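Long-range contact in iron transport multicopper oxidase FET3 (Saccharomyces cerevisiae, PDB 1ZPU), which oxidises ferrous to ferric iron with molecular oxygen, using four copper ions, so that yeast can import iron through its high-affinity uptake system: residues Y112-K117 with D145-L150. Numbering follows the deposited sequence.
Sequences YEDGMK and DLVTDL
A carboxylate from a distant loop, Asp114, reaches the first turn of helix 147-154 and takes up the backbone N-H of Val147 at its very start. A helix start whose N-cap residue lacks a polar side chain can have its first N-H met by an acceptor remote in sequence; here Leu146 is that N-cap, and the acceptor lies 32 residues earlier. The firmer bond runs from Val147 N to Asp114 OD2, 3.1 Å long and fairly straight at 160°, and it meets the syn lone pair of that oxygen. A weak second bond, Val147 N to Asp114 OD1 at 3.4 Å, makes the grip lopsidedly bifurcated. With chi1 at -72°, Asp114 carries its CG toward Val147 N, where either oxygen can meet the N-H.

Val147 CG2 and Leu146 CB lie beside the carboxylate, the former 3.5 Å from Asp114 OD1 and the latter 3.7 Å from Asp114 OD2. Glu113 CB touches Val147 CG2 separately, a van der Waals contact of 3.8 Å. Beyond CB, Glu113 bends and its carboxylate leads away from the helix. Trp11 of strand 2-14 touches both Asp114 and Leu146, and Trp467 packs on Val147.

Asp114 OD1 also forms a salt bridge with Arg22, which probably steadies the carboxylate and its negative charge. An alanine here would probably leave Val147 N without this acceptor and deprive Arg22 of this ionic partner. The contact thus ties the first cupredoxin-like domain to the second, with one buried charge shared between an arginine and a helix N-terminus, whose dipole is likely to stabilise the ionised carboxylate.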
loop_
_atom_site.group_PDB
_atom_site.type_symbol
_atom_site.label_atom_id
_atom_site.label_comp_id
_atom_site.label_asym_id
_atom_site.label_seq_id
_atom_site.Cartn_x
_atom_site.Cartn_y
_atom_site.Cartn_z
ATOM N N TYR A 112 5.724 9.488 -2.230
ATOM C CA TYR A 112 4.325 9.732 -1.809
ATOM C C TYR A 112 4.127 10.355 -0.416
ATOM O O TYR A 112 3.175 11.108 -0.219
ATOM C CB TYR A 112 3.351 8.576 -2.081
ATOM C CG TYR A 112 3.178 7.510 -1.019
ATOM C CD1 TYR A 112 2.343 7.702 0.093
ATOM C CD2 TYR A 112 3.792 6.271 -1.167
ATOM C CE1 TYR A 112 2.167 6.688 1.043
ATOM C CE2 TYR A 112 3.629 5.267 -0.245
ATOM C CZ TYR A 112 2.821 5.467 0.852
ATOM O OH TYR A 112 2.711 4.417 1.740
ATOM N N GLU A 113 5.009 10.064 0.539
ATOM C CA GLU A 113 4.995 10.802 1.810
ATOM C C GLU A 113 5.113 12.298 1.610
ATOM O O GLU A 113 4.585 13.056 2.392
ATOM C CB GLU A 113 6.091 10.351 2.779
ATOM C CG GLU A 113 5.634 9.249 3.744
ATOM C CD GLU A 113 4.881 9.748 4.977
ATOM O OE1 GLU A 113 3.963 10.604 4.905
ATOM O OE2 GLU A 113 5.210 9.246 6.058
ATOM N N ASP A 114 5.801 12.724 0.564
ATOM C CA ASP A 114 5.969 14.140 0.316
ATOM C C ASP A 114 4.804 14.736 -0.472
ATOM O O ASP A 114 4.922 15.834 -1.027
ATOM C CB ASP A 114 7.328 14.412 -0.346
ATOM C CG ASP A 114 8.514 14.222 0.627
ATOM O OD1 ASP A 114 8.302 14.221 1.869
ATOM O OD2 ASP A 114 9.666 14.082 0.152
ATOM N N GLY A 115 3.683 14.011 -0.526
ATOM C CA GLY A 115 2.414 14.593 -0.976
ATOM C C GLY A 115 1.766 14.003 -2.216
ATOM O O GLY A 115 0.586 14.285 -2.485
ATOM N N MET A 116 2.511 13.190 -2.969
ATOM C CA MET A 116 2.026 12.663 -4.261
ATOM C C MET A 116 1.127 11.439 -4.072
ATOM O O MET A 116 1.565 10.286 -4.239
ATOM C CB MET A 116 3.195 12.364 -5.198
ATOM C CG MET A 116 2.821 11.985 -6.586
ATOM S SD MET A 116 4.313 11.943 -7.641
ATOM C CE MET A 116 3.694 11.035 -9.040
ATOM N N LYS A 117 -0.133 11.702 -3.743
ATOM C CA LYS A 117 -1.080 10.652 -3.391
ATOM C C LYS A 117 -2.493 11.242 -3.363
ATOM O O LYS A 117 -2.676 12.428 -3.100
ATOM C CB LYS A 117 -0.727 10.038 -2.036
ATOM C CG LYS A 117 -0.740 11.050 -0.887
ATOM C CD LYS A 117 0.118 10.602 0.297
ATOM C CE LYS A 117 -0.364 11.196 1.631
ATOM N NZ LYS A 117 0.703 11.094 2.682
ATOM N N ASP A 145 10.591 17.165 7.455
ATOM C CA ASP A 145 11.666 17.089 6.503
ATOM C C ASP A 145 11.241 16.197 5.351
ATOM O O ASP A 145 10.481 15.251 5.539
ATOM C CB ASP A 145 12.923 16.536 7.172
ATOM C CG ASP A 145 13.444 17.441 8.293
ATOM O OD1 ASP A 145 14.333 18.308 8.034
ATOM O OD2 ASP A 145 12.959 17.283 9.438
ATOM N N LEU A 146 11.738 16.502 4.160
ATOM C CA LEU A 146 11.491 15.694 2.973
ATOM C C LEU A 146 12.135 14.327 3.112
ATOM O O LEU A 146 13.133 14.161 3.808
ATOM C CB LEU A 146 12.060 16.375 1.738
ATOM C CG LEU A 146 11.527 17.741 1.323
ATOM C CD1 LEU A 146 12.221 18.866 2.104
ATOM C CD2 LEU A 146 11.817 17.882 -0.139
ATOM N N VAL A 147 11.563 13.344 2.429
ATOM C CA VAL A 147 12.061 11.986 2.512
ATOM C C VAL A 147 13.506 11.883 2.026
ATOM O O VAL A 147 14.320 11.223 2.655
ATOM C CB VAL A 147 11.122 11.042 1.811
ATOM C CG1 VAL A 147 11.609 9.633 1.921
ATOM C CG2 VAL A 147 9.804 11.144 2.473
ATOM N N THR A 148 13.827 12.579 0.946
ATOM C CA THR A 148 15.189 12.615 0.437
ATOM C C THR A 148 16.222 12.896 1.532
ATOM O O THR A 148 17.251 12.204 1.609
ATOM C CB THR A 148 15.291 13.580 -0.772
ATOM O OG1 THR A 148 15.049 12.828 -1.971
ATOM C CG2 THR A 148 16.665 14.289 -0.863
ATOM N N ASP A 149 15.919 13.876 2.389
ATOM C CA ASP A 149 16.801 14.259 3.496
ATOM C C ASP A 149 16.857 13.251 4.650
ATOM O O ASP A 149 17.944 12.954 5.177
ATOM C CB ASP A 149 16.446 15.658 3.974
ATOM C CG ASP A 149 16.825 16.714 2.957
ATOM O OD1 ASP A 149 17.827 16.494 2.236
ATOM O OD2 ASP A 149 16.135 17.753 2.864
ATOM N N LEU A 150 15.696 12.709 5.016
ATOM C CA LEU A 150 15.627 11.697 6.057
ATOM C C LEU A 150 16.377 10.429 5.666
ATOM O O LEU A 150 17.065 9.835 6.499
ATOM C CB LEU A 150 14.175 11.383 6.436
ATOM C CG LEU A 150 13.363 12.561 6.990
ATOM C CD1 LEU A 150 11.922 12.207 7.145
ATOM C CD2 LEU A 150 13.954 13.072 8.298
#